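PDB 7MI0: glycosyltransferase from Rickettsia africae, which probably transfers sugar units from an activated donor to an acceptor, as expected of a GT-B fold glycosyltransferase of family 4. Local coordinates for residues L24-P28 with T39-A43; I93-K98 with A119-A125; V158-V162 with P299-G303; I177-E181 with K384-I388; R220-W224 with H253-T257. All blocks are in the same frame, centred on the assembly; numbering follows the deposited sequence.

Contact 1: residues L24-P28 with T39-A43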
# COMPACT_ATOMS: atom_id res chain seq x y z
N LEU A 24 21.35 -1.27 1.88
CA LEU A 24 21.12 0.16 1.86
C LEU A 24 19.87 0.43 1.03
O LEU A 24 19.83 0.11 -0.16
CB LEU A 24 22.34 0.89 1.29
CG LEU A 24 22.27 2.38 0.95
CD1 LEU A 24 21.84 3.19 2.14
CD2 LEU A 24 23.62 2.86 0.45
N GLN A 25 18.84 0.99 1.66
CA GLN A 25 17.61 1.37 0.97
C GLN A 25 17.58 2.88 0.75
O GLN A 25 17.93 3.65 1.64
CB GLN A 25 16.37 0.95 1.77
CG GLN A 25 16.29 -0.54 2.08
CD GLN A 25 14.90 -0.95 2.56
OE1 GLN A 25 13.97 -1.03 1.77
NE2 GLN A 25 14.77 -1.20 3.85
N VAL A 26 17.16 3.28 -0.44
CA VAL A 26 17.08 4.69 -0.81
C VAL A 26 15.61 5.03 -1.01
O VAL A 26 14.93 4.44 -1.85
CB VAL A 26 17.90 4.99 -2.08
CG1 VAL A 26 18.06 6.48 -2.28
CG2 VAL A 26 19.25 4.30 -2.01
N VAL A 27 15.11 5.99 -0.23
CA VAL A 27 13.70 6.38 -0.24
C VAL A 27 13.59 7.78 -0.82
O VAL A 27 14.34 8.67 -0.40
CB VAL A 27 13.09 6.34 1.17
CG1 VAL A 27 11.61 6.67 1.11
CG2 VAL A 27 13.32 4.99 1.80
N PRO A 28 12.68 8.03 -1.76
CA PRO A 28 12.54 9.38 -2.33
C PRO A 28 11.49 10.23 -1.61
O PRO A 28 10.88 9.79 -0.63
CB PRO A 28 12.13 9.10 -3.77
CG PRO A 28 11.30 7.86 -3.67
CD PRO A 28 11.88 7.04 -2.52
N THR A 39 9.77 0.11 3.55
CA THR A 39 11.18 0.30 3.87
C THR A 39 11.46 0.08 5.36
O THR A 39 12.48 -0.53 5.72
CB THR A 39 11.62 1.71 3.46
OG1 THR A 39 11.36 1.90 2.06
CG2 THR A 39 13.10 1.93 3.72
N ILE A 40 10.57 0.56 6.23
CA ILE A 40 10.76 0.40 7.67
C ILE A 40 10.59 -1.05 8.07
O ILE A 40 11.38 -1.58 8.87
CB ILE A 40 9.78 1.31 8.44
CG1 ILE A 40 10.07 2.78 8.16
CG2 ILE A 40 9.85 1.01 9.93
CD1 ILE A 40 9.04 3.72 8.76
N GLU A 41 9.57 -1.72 7.54
CA GLU A 41 9.34 -3.10 7.93
C GLU A 41 10.48 -4.00 7.47
O GLU A 41 10.85 -4.94 8.19
CB GLU A 41 7.99 -3.59 7.39
CG GLU A 41 6.75 -2.95 8.04
CD GLU A 41 6.73 -3.07 9.56
OE1 GLU A 41 7.12 -4.14 10.10
OE2 GLU A 41 6.34 -2.09 10.23
N VAL A 42 11.06 -3.73 6.30
CA VAL A 42 12.18 -4.54 5.84
C VAL A 42 13.41 -4.27 6.68
O VAL A 42 14.17 -5.19 7.01
CB VAL A 42 12.43 -4.29 4.34
CG1 VAL A 42 13.80 -4.81 3.94
CG2 VAL A 42 11.36 -4.96 3.51
N ALA A 43 13.64 -3.01 7.04
CA ALA A 43 14.78 -2.67 7.90
C ALA A 43 14.67 -3.37 9.25
O ALA A 43 15.62 -4.03 9.69
CB ALA A 43 14.86 -1.16 8.07

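Contact 2: residues I93-K98 with A119-A125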
# COMPACT_ATOMS: atom_id res chain seq x y z
N ILE A 93 27.11 8.27 -2.14
CA ILE A 93 26.58 6.93 -1.93
C ILE A 93 27.69 5.90 -2.06
O ILE A 93 27.82 4.99 -1.23
CB ILE A 93 25.43 6.64 -2.91
CG1 ILE A 93 24.34 7.72 -2.80
CG2 ILE A 93 24.84 5.26 -2.66
CD1 ILE A 93 23.26 7.59 -3.84
N ALA A 94 28.50 6.02 -3.11
CA ALA A 94 29.61 5.09 -3.31
C ALA A 94 30.54 5.07 -2.11
O ALA A 94 31.02 4.00 -1.71
CB ALA A 94 30.38 5.47 -4.58
N GLU A 95 30.81 6.23 -1.52
CA GLU A 95 31.66 6.25 -0.33
C GLU A 95 30.95 5.60 0.86
O GLU A 95 31.59 4.92 1.67
CB GLU A 95 32.08 7.68 -0.01
CG GLU A 95 33.11 8.23 -0.99
CD GLU A 95 34.32 7.30 -1.16
OE1 GLU A 95 34.87 6.83 -0.15
OE2 GLU A 95 34.70 7.03 -2.33
N ILE A 96 29.63 5.80 0.97
CA ILE A 96 28.86 5.07 1.97
C ILE A 96 28.96 3.57 1.72
O ILE A 96 29.17 2.79 2.66
CB ILE A 96 27.39 5.54 1.96
CG1 ILE A 96 27.25 6.91 2.64
CG2 ILE A 96 26.49 4.52 2.62
CD1 ILE A 96 25.98 7.64 2.27
N ILE A 97 28.84 3.15 0.46
CA ILE A 97 28.96 1.74 0.12
C ILE A 97 30.29 1.19 0.61
O ILE A 97 30.34 0.18 1.32
CB ILE A 97 28.79 1.53 -1.39
CG1 ILE A 97 27.38 1.92 -1.83
CG2 ILE A 97 29.08 0.09 -1.77
CD1 ILE A 97 27.14 1.74 -3.31
N LYS A 98 31.39 1.85 0.24
CA LYS A 98 32.72 1.38 0.64
C LYS A 98 32.86 1.36 2.15
O LYS A 98 33.52 0.48 2.72
CB LYS A 98 33.80 2.25 0.01
CG LYS A 98 33.83 2.22 -1.51
CD LYS A 98 34.82 3.23 -2.07
CE LYS A 98 34.81 3.23 -3.59
NZ LYS A 98 35.11 1.89 -4.16
N ALA A 119 26.37 4.62 -8.33
CA ALA A 119 27.15 4.20 -7.16
C ALA A 119 27.43 2.70 -7.20
O ALA A 119 28.51 2.26 -6.80
CB ALA A 119 26.41 4.57 -5.88
N THR A 120 26.48 1.91 -7.69
CA THR A 120 26.68 0.47 -7.76
C THR A 120 27.51 0.07 -8.97
O THR A 120 28.27 -0.91 -8.90
CB THR A 120 25.34 -0.26 -7.77
OG1 THR A 120 24.57 0.17 -8.89
CG2 THR A 120 24.57 0.02 -6.49
N LYS A 121 27.38 0.80 -10.08
CA LYS A 121 28.19 0.52 -11.26
C LYS A 121 29.68 0.63 -10.94
O LYS A 121 30.49 -0.10 -11.52
CB LYS A 121 27.82 1.48 -12.40
CG LYS A 121 28.67 1.37 -13.66
CD LYS A 121 28.57 2.62 -14.55
CE LYS A 121 29.76 2.74 -15.51
NZ LYS A 121 30.04 4.15 -15.97
N TRP A 122 30.04 1.50 -10.01
CA TRP A 122 31.44 1.77 -9.66
C TRP A 122 31.96 0.89 -8.54
O TRP A 122 33.19 0.78 -8.38
CB TRP A 122 31.60 3.23 -9.25
CG TRP A 122 31.23 4.19 -10.32
CD1 TRP A 122 31.14 3.94 -11.66
CD2 TRP A 122 30.89 5.57 -10.15
NE1 TRP A 122 30.76 5.07 -12.33
CE2 TRP A 122 30.60 6.09 -11.43
CE3 TRP A 122 30.79 6.41 -9.04
CZ2 TRP A 122 30.24 7.42 -11.62
CZ3 TRP A 122 30.43 7.73 -9.23
CH2 TRP A 122 30.16 8.22 -10.51
N THR A 123 31.09 0.28 -7.75
CA THR A 123 31.48 -0.52 -6.60
C THR A 123 31.03 -1.96 -6.80
O THR A 123 30.44 -2.33 -7.82
CB THR A 123 30.90 0.07 -5.31
OG1 THR A 123 29.47 0.06 -5.39
CG2 THR A 123 31.37 1.50 -5.12
N ASN A 124 31.31 -2.79 -5.80
CA ASN A 124 30.89 -4.19 -5.84
C ASN A 124 29.42 -4.37 -5.50
O ASN A 124 28.91 -5.49 -5.66
CB ASN A 124 31.75 -5.01 -4.88
CG ASN A 124 33.16 -5.17 -5.37
OD1 ASN A 124 33.39 -5.31 -6.58
ND2 ASN A 124 34.12 -5.16 -4.45
N ALA A 125 28.74 -3.32 -5.06
CA ALA A 125 27.35 -3.44 -4.65
C ALA A 125 26.46 -3.84 -5.82
O ALA A 125 26.81 -3.66 -6.99
CB ALA A 125 26.86 -2.13 -4.04

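Contact 3: residues V158-V162 with P299-G303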
# COMPACT_ATOMS: atom_id res chain seq x y z
N VAL A 158 5.28 -4.71 -6.90
CA VAL A 158 4.45 -4.90 -5.72
C VAL A 158 3.12 -5.55 -6.03
O VAL A 158 2.33 -5.81 -5.10
CB VAL A 158 4.15 -3.58 -4.99
CG1 VAL A 158 5.43 -2.84 -4.63
CG2 VAL A 158 3.23 -2.72 -5.83
N SER A 159 2.82 -5.82 -7.30
CA SER A 159 1.60 -6.51 -7.69
C SER A 159 1.77 -7.06 -9.09
O SER A 159 2.73 -6.74 -9.80
CB SER A 159 0.38 -5.57 -7.61
OG SER A 159 0.53 -4.44 -8.47
N ASN A 160 0.84 -7.92 -9.49
CA ASN A 160 0.85 -8.37 -10.87
C ASN A 160 0.37 -7.28 -11.82
O ASN A 160 0.72 -7.31 -13.00
CB ASN A 160 -0.02 -9.62 -11.05
CG ASN A 160 0.69 -10.88 -10.59
OD1 ASN A 160 1.52 -11.44 -11.31
ND2 ASN A 160 0.37 -11.33 -9.38
N PHE A 161 -0.41 -6.33 -11.32
CA PHE A 161 -0.79 -5.18 -12.12
C PHE A 161 0.43 -4.35 -12.50
O PHE A 161 0.57 -3.92 -13.65
CB PHE A 161 -1.83 -4.36 -11.35
CG PHE A 161 -2.23 -3.09 -12.00
CD1 PHE A 161 -3.03 -3.09 -13.13
CD2 PHE A 161 -1.85 -1.87 -11.46
CE1 PHE A 161 -3.42 -1.91 -13.72
CE2 PHE A 161 -2.24 -0.69 -12.04
CZ PHE A 161 -3.03 -0.71 -13.17
N VAL A 162 1.34 -4.13 -11.55
CA VAL A 162 2.57 -3.41 -11.86
C VAL A 162 3.47 -4.24 -12.76
O VAL A 162 4.12 -3.72 -13.67
CB VAL A 162 3.28 -2.99 -10.56
CG1 VAL A 162 4.69 -2.50 -10.85
CG2 VAL A 162 2.48 -1.90 -9.85
N PRO A 299 -6.87 3.31 -11.30
CA PRO A 299 -6.28 2.08 -10.76
C PRO A 299 -5.25 2.36 -9.68
O PRO A 299 -4.56 3.39 -9.69
CB PRO A 299 -5.63 1.43 -11.98
CG PRO A 299 -5.34 2.58 -12.90
CD PRO A 299 -6.46 3.55 -12.70
N GLU A 300 -5.15 1.43 -8.74
CA GLU A 300 -4.16 1.48 -7.68
C GLU A 300 -3.25 0.28 -7.80
O GLU A 300 -3.69 -0.82 -8.16
CB GLU A 300 -4.83 1.50 -6.30
CG GLU A 300 -5.62 2.76 -6.02
CD GLU A 300 -6.24 2.77 -4.65
OE1 GLU A 300 -7.19 1.98 -4.41
OE2 GLU A 300 -5.77 3.56 -3.80
N ALA A 301 -1.96 0.49 -7.50
CA ALA A 301 -1.00 -0.60 -7.59
C ALA A 301 -1.41 -1.77 -6.70
O ALA A 301 -1.22 -2.93 -7.07
CB ALA A 301 0.39 -0.09 -7.22
N PHE A 302 -1.97 -1.47 -5.53
CA PHE A 302 -2.49 -2.48 -4.63
C PHE A 302 -3.48 -1.81 -3.69
O PHE A 302 -3.29 -0.65 -3.31
CB PHE A 302 -1.38 -3.17 -3.84
CG PHE A 302 -0.73 -2.29 -2.81
CD1 PHE A 302 0.29 -1.42 -3.17
CD2 PHE A 302 -1.13 -2.33 -1.48
CE1 PHE A 302 0.90 -0.61 -2.22
CE2 PHE A 302 -0.53 -1.52 -0.54
CZ PHE A 302 0.48 -0.66 -0.90
N GLY A 303 -4.53 -2.54 -3.32
CA GLY A 303 -5.53 -2.01 -2.42
C GLY A 303 -5.20 -2.33 -0.98
O GLY A 303 -5.61 -3.38 -0.46

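Contact 4: residues I177-E181 with K384-I388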
# COMPACT_ATOMS: atom_id res chain seq x y z
N ILE A 177 11.71 -9.82 -13.64
CA ILE A 177 10.66 -9.27 -12.79
C ILE A 177 10.25 -10.31 -11.76
O ILE A 177 9.80 -11.41 -12.12
CB ILE A 177 9.44 -8.82 -13.60
CG1 ILE A 177 9.85 -7.88 -14.73
CG2 ILE A 177 8.43 -8.15 -12.68
CD1 ILE A 177 8.72 -7.54 -15.68
N VAL A 178 10.35 -9.94 -10.49
CA VAL A 178 9.92 -10.77 -9.37
C VAL A 178 8.77 -10.03 -8.69
O VAL A 178 8.91 -8.85 -8.35
CB VAL A 178 11.08 -11.03 -8.40
CG1 VAL A 178 10.59 -11.72 -7.15
CG2 VAL A 178 12.16 -11.84 -9.08
N VAL A 179 7.65 -10.71 -8.50
CA VAL A 179 6.51 -10.12 -7.82
C VAL A 179 6.62 -10.42 -6.33
O VAL A 179 6.82 -11.57 -5.93
CB VAL A 179 5.18 -10.65 -8.38
CG1 VAL A 179 4.01 -9.90 -7.76
CG2 VAL A 179 5.16 -10.52 -9.89
N ILE A 180 6.50 -9.38 -5.51
CA ILE A 180 6.45 -9.51 -4.05
C ILE A 180 5.21 -8.74 -3.60
O ILE A 180 5.27 -7.53 -3.33
CB ILE A 180 7.71 -8.98 -3.36
CG1 ILE A 180 8.95 -9.63 -3.95
CG2 ILE A 180 7.64 -9.20 -1.86
CD1 ILE A 180 10.24 -9.16 -3.30
N GLU A 181 4.07 -9.43 -3.50
CA GLU A 181 2.83 -8.77 -3.13
C GLU A 181 2.96 -8.07 -1.78
O GLU A 181 3.79 -8.42 -0.94
CB GLU A 181 1.66 -9.76 -3.08
CG GLU A 181 1.29 -10.42 -4.39
CD GLU A 181 2.09 -11.69 -4.64
OE1 GLU A 181 3.24 -11.78 -4.16
OE2 GLU A 181 1.55 -12.59 -5.32
N LYS A 384 10.00 -12.88 1.28
CA LYS A 384 10.27 -12.80 -0.15
C LYS A 384 11.33 -11.75 -0.45
O LYS A 384 12.10 -11.91 -1.41
CB LYS A 384 8.98 -12.49 -0.91
CG LYS A 384 7.98 -13.62 -0.92
CD LYS A 384 6.80 -13.26 -1.79
CE LYS A 384 5.73 -14.33 -1.78
NZ LYS A 384 4.49 -13.83 -2.44
N ASN A 385 11.40 -10.69 0.35
CA ASN A 385 12.46 -9.70 0.16
C ASN A 385 13.83 -10.29 0.46
O ASN A 385 14.79 -10.05 -0.27
CB ASN A 385 12.22 -8.48 1.05
CG ASN A 385 11.53 -7.36 0.31
OD1 ASN A 385 12.15 -6.66 -0.49
ND2 ASN A 385 10.24 -7.19 0.57
N LEU A 386 13.94 -11.05 1.55
CA LEU A 386 15.23 -11.64 1.90
C LEU A 386 15.67 -12.67 0.87
O LEU A 386 16.87 -12.80 0.60
CB LEU A 386 15.15 -12.26 3.29
CG LEU A 386 16.46 -12.41 4.05
CD1 LEU A 386 16.85 -11.08 4.66
CD2 LEU A 386 16.36 -13.48 5.12
N GLU A 387 14.71 -13.39 0.28
CA GLU A 387 15.05 -14.38 -0.74
C GLU A 387 15.67 -13.72 -1.97
O GLU A 387 16.71 -14.17 -2.47
CB GLU A 387 13.80 -15.17 -1.13
CG GLU A 387 13.25 -16.02 -0.01
CD GLU A 387 14.18 -17.16 0.37
OE1 GLU A 387 14.44 -18.03 -0.49
OE2 GLU A 387 14.65 -17.19 1.54
N ILE A 388 15.06 -12.63 -2.45
CA ILE A 388 15.60 -11.96 -3.63
C ILE A 388 16.96 -11.34 -3.31
O ILE A 388 17.82 -11.25 -4.20
CB ILE A 388 14.59 -10.92 -4.17
CG1 ILE A 388 14.97 -10.50 -5.59
CG2 ILE A 388 14.52 -9.69 -3.29
CD1 ILE A 388 14.92 -11.62 -6.57
O HOH W 1 4.01 -11.33 -0.37

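Contact 5: residues R220-W224 with H253-T257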
# COMPACT_ATOMS: atom_id res chain seq x y z
N ARG A 220 -8.06 8.06 1.62
CA ARG A 220 -7.66 9.46 1.53
C ARG A 220 -8.72 10.24 0.77
O ARG A 220 -9.28 9.76 -0.22
CB ARG A 220 -6.30 9.56 0.83
CG ARG A 220 -5.89 10.97 0.43
CD ARG A 220 -4.40 11.06 0.08
NE ARG A 220 -4.06 10.55 -1.25
CZ ARG A 220 -3.63 9.32 -1.50
NH1 ARG A 220 -3.55 8.40 -0.54
NH2 ARG A 220 -3.27 9.00 -2.74
N MET A 221 -9.03 11.44 1.25
CA MET A 221 -10.06 12.27 0.62
C MET A 221 -9.49 12.94 -0.62
O MET A 221 -9.11 14.12 -0.62
CB MET A 221 -10.60 13.29 1.61
CG MET A 221 -11.92 13.89 1.22
SD MET A 221 -13.21 12.65 1.18
CE MET A 221 -14.58 13.60 1.82
N THR A 222 -9.42 12.17 -1.71
CA THR A 222 -9.06 12.69 -3.02
C THR A 222 -10.07 12.20 -4.05
O THR A 222 -10.81 11.24 -3.81
CB THR A 222 -7.62 12.29 -3.42
OG1 THR A 222 -7.27 12.92 -4.65
CG2 THR A 222 -7.50 10.79 -3.56
N SER A 223 -10.11 12.88 -5.20
CA SER A 223 -11.22 12.70 -6.13
C SER A 223 -11.27 11.28 -6.69
O SER A 223 -12.35 10.68 -6.78
CB SER A 223 -11.13 13.72 -7.27
OG SER A 223 -9.93 13.56 -8.01
N TRP A 224 -10.12 10.73 -7.08
CA TRP A 224 -10.11 9.43 -7.73
C TRP A 224 -10.35 8.26 -6.77
O TRP A 224 -10.36 7.11 -7.21
CB TRP A 224 -8.79 9.23 -8.48
CG TRP A 224 -7.57 9.35 -7.62
CD1 TRP A 224 -6.90 10.50 -7.30
CD2 TRP A 224 -6.87 8.28 -6.98
NE1 TRP A 224 -5.82 10.21 -6.50
CE2 TRP A 224 -5.78 8.85 -6.28
CE3 TRP A 224 -7.05 6.90 -6.92
CZ2 TRP A 224 -4.88 8.09 -5.54
CZ3 TRP A 224 -6.16 6.14 -6.18
CH2 TRP A 224 -5.09 6.74 -5.50
N HIS A 253 -6.14 17.54 -0.22
CA HIS A 253 -7.14 17.98 -1.19
C HIS A 253 -8.37 18.47 -0.43
O HIS A 253 -9.44 17.85 -0.49
CB HIS A 253 -7.48 16.86 -2.17
CG HIS A 253 -6.30 16.33 -2.93
ND1 HIS A 253 -5.64 17.08 -3.89
CD2 HIS A 253 -5.66 15.14 -2.87
CE1 HIS A 253 -4.64 16.36 -4.38
NE2 HIS A 253 -4.63 15.19 -3.78
N PRO A 254 -8.24 19.58 0.29
CA PRO A 254 -9.37 20.04 1.12
C PRO A 254 -10.53 20.56 0.30
O PRO A 254 -11.69 20.42 0.73
CB PRO A 254 -8.74 21.15 1.97
CG PRO A 254 -7.69 21.72 1.08
CD PRO A 254 -7.15 20.57 0.26
N ASN A 255 -10.26 21.17 -0.86
CA ASN A 255 -11.31 21.61 -1.76
C ASN A 255 -12.30 20.49 -2.06
O ASN A 255 -13.52 20.69 -2.04
CB ASN A 255 -10.69 22.14 -3.05
CG ASN A 255 -9.57 21.24 -3.58
OD1 ASN A 255 -8.72 20.77 -2.83
ND2 ASN A 255 -9.59 20.99 -4.89
N PHE A 256 -11.78 19.29 -2.31
CA PHE A 256 -12.62 18.14 -2.62
C PHE A 256 -13.44 17.69 -1.42
O PHE A 256 -14.57 17.21 -1.59
CB PHE A 256 -11.74 17.00 -3.14
CG PHE A 256 -12.49 15.74 -3.46
CD1 PHE A 256 -13.35 15.68 -4.55
CD2 PHE A 256 -12.32 14.60 -2.69
CE1 PHE A 256 -14.04 14.52 -4.85
CE2 PHE A 256 -13.00 13.43 -2.98
CZ PHE A 256 -13.86 13.39 -4.06
N THR A 257 -12.90 17.84 -0.21
CA THR A 257 -13.62 17.39 0.99
C THR A 257 -14.91 18.18 1.18
O THR A 257 -15.97 17.60 1.44
CB THR A 257 -12.72 17.53 2.22
OG1 THR A 257 -11.50 16.81 2.01
CG2 THR A 257 -13.43 16.96 3.45

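Contact 1: residues L24-P28 with T39-A43
Strand 22-26 and helix 35-48 open a beta-alpha-beta unit of the Rossmann-like N-terminal domain, and here the helix packs back over the strand that leads into it. The two short axes run almost exactly antiparallel (175°) and approach to 10.2 Å, a usual spacing for a helix lying on a sheet. T39 comes first and sits closest, its CA 7.1 Å from that of Q25. Its methyl CG2 meets CG2 of V27 at 3.6 Å, a small apolar contact that suits the short, beta-branched residues on both sides, while its hydroxyl OG1 turns back to the helix and bonds to the carbonyl of V35. The carbonyl O of T39 already receives the amide of A43 (N to O, 3.0 Å) and takes a second, weak hydrogen bond from Q25 NE2, also at 3.0 Å; glutamine is long enough to span from strand to helix and carries a donor for this carbonyl. I40 and E41 point away, and I40 packs on helix 62-68. V42 brings CG1 to 3.7 Å from Q25 NE2, and the small A43 lets the Q25 side-chain amide lie beside it, Q25 NE2 3.8 Å from A43 N. Around this pair, Q25 is held in the sheet by backbone bonds to I54 and I56 of strand 52-57, T39 and A43 also touch that strand, and V42 packs on L382, N385 and Y389 of helix 378-393.

Contact 2: residues I93-K98 with A119-A125
No hydrogen bond crosses between helix 83-100 and the end of helix 114-122, which precede and follow strand 104-107 and pack side by side against the sheet, I97 and T120 both touching V105. Apolar packing joins them. Its centre is A119, whose methyl CB lies 3.6 Å from I93 CG2, 3.8 Å from A94 N and 3.9 Å from I97 CD1. With alanine on both sides the backbones come very close, the CA atoms of A94 and A119 being 4.7 Å apart, a distance that bulky side chains at these positions would prevent. I97 points into the joint: its CD1 touches T123 OG1 at 3.5 Å and its CG2 rests 3.9 Å from A125 CB.

Polar bonds occur within the second segment, where T123 leaves the helix. Its OG1 donates to A119 O at 2.8 Å, and A125 N gives a weak bond to T123 OG1 at 3.5 Å, so the hydroxyl is satisfied locally. The T123 methyl CG2 lies 4.1 Å from A94 CB and 3.9 Å from K98 NZ; K98 is exposed, consistent with its charged end staying at the surface.

Cohesion here therefore depends on shape and the burial of small apolar groups, rather than on directional bonds.

Contact 3: residues V158-V162 with P299-G303
A301 forms the apolar centre of this meeting between the two domains of the GT-B fold. Its methyl CB lies 3.8 Å from V162 CG2 and 4.1 Å from V158 CG2, and a residue this small allows the loop backbone to come close to the start of helix 160-168. V158 CG2 also touches the F302 ring at CD1, 4.2 Å away. Farther out, the F161 ring leans obliquely on the loop, its CZ 3.6 Å from P299 CB, so that the flat F161 ring and the compact P299 ring pack together at the outer side.

The polar edge belongs to S159, the N-cap of the helix. Its OG accepts from V162 N at 3.2 Å and donates to A301 O at 2.7 Å; a serine hydroxyl can do both at once, joining helix capping to the domain contact. E326 takes the backbone amides of N160 and F161, adding a second link from the C-terminal domain. The helix follows strand 154-157, V158 and V162 lean on strand 126-131, and the partner loop leads from strand 291-294 into helix 304-311.

Contact 4: residues I177-E181 with K384-I388
In the GT-B fold the chain's C-terminal helix commonly crosses back to the N-terminal domain, and here helix 378-393 does so, packing against the edge strand 177-179 and the residues after it. In the backbone, V178 bonds to V155 and A157 and I180 to A157, on the side of strand 154-157. V178 and I180 present apolar side chains to the helix. V178 CG2 meets I388 CD1 at 3.7 Å, I180 CD1 lies 4.3 Å from I388 CG2, and I180 CG2 touches K384 CB at 3.7 Å. Branched residues suit both roles, extended backbone on one side and helix-facing packing on the other.

N385 sits beside I180, and its ND2 is satisfied by M381 O, within its own helix. The carbonyl of I180 is taken by R182 NH2. At the edge of the contact, K384 lays its aliphatic stem against I180, just beyond the strand, and extends its amine to E181, a lysine serving both apolar and charged neighbours. K384 NZ forms a salt bridge with E181 OE1 at 3.0 Å, its hydrogen-bond geometry weak. A water completes the link: it donates to E181 O at 3.0 Å and accepts a weak bond from K384 NZ at 3.3 Å.

Contact 5: residues R220-W224 with H253-T257
R220 starts the loop that follows strand 214-218, and its carbonyl O receives T222 N at 2.8 Å, bending the backbone into an inverse gamma turn centred on M221. That tight turn places M221 against helix 254-266. Its long, flexible side chain sends CG to 3.1 Å from T257 OG1 and 4.0 Å from F256 CD2, while SD lies 5.3 Å from the centroid of the F256 ring in an oblique Met-aromatic contact; M221 O stands 3.5 Å from H253 CB. In this C-terminal Rossmann-like domain the loop after strand 214-218 thus meets the first turn of helix 254-266, which follows the neighbouring parallel strand 243-247; M221 also bonds through its backbone to D249, in the loop before that helix. T222 is compact enough to sit beside the N-cap residue H253, T222 OG1 3.3 Å from H253 CD2; T222 O is 3.2 Å from F256 CE2. S223 enters a short 3-10 segment and lays its CA over a face of F256, 3.6 Å from the ring centroid, a CH-pi contact; serine's small side chain sits beside the ring, S223 CB 3.9 Å from F256 CE1. W224 instead packs on E298 and E300.

Contacts 1 and 2 come first along the chain and lie in the N-terminal domain, centres 17 Å apart, touching where L24 packs on I93 and I96. Contact 4 reaches the same seven-stranded sheet as contact 1 and meets it through V42 and N385, 15 Å between centres, so the C-terminal helix rests on helix 35-48 as well as on the edge strand. Contact 3 bridges the two domains; it interlaces with contact 4 along the chain and touches it at V179. Contact 5, nested within the loops closed by both, belongs to the C-terminal domain with its six-stranded sheet and meets contact 3 where W224 packs on E300. Thus the direct contact 3 and the returning C-terminal helix of contact 4 both join the two domains.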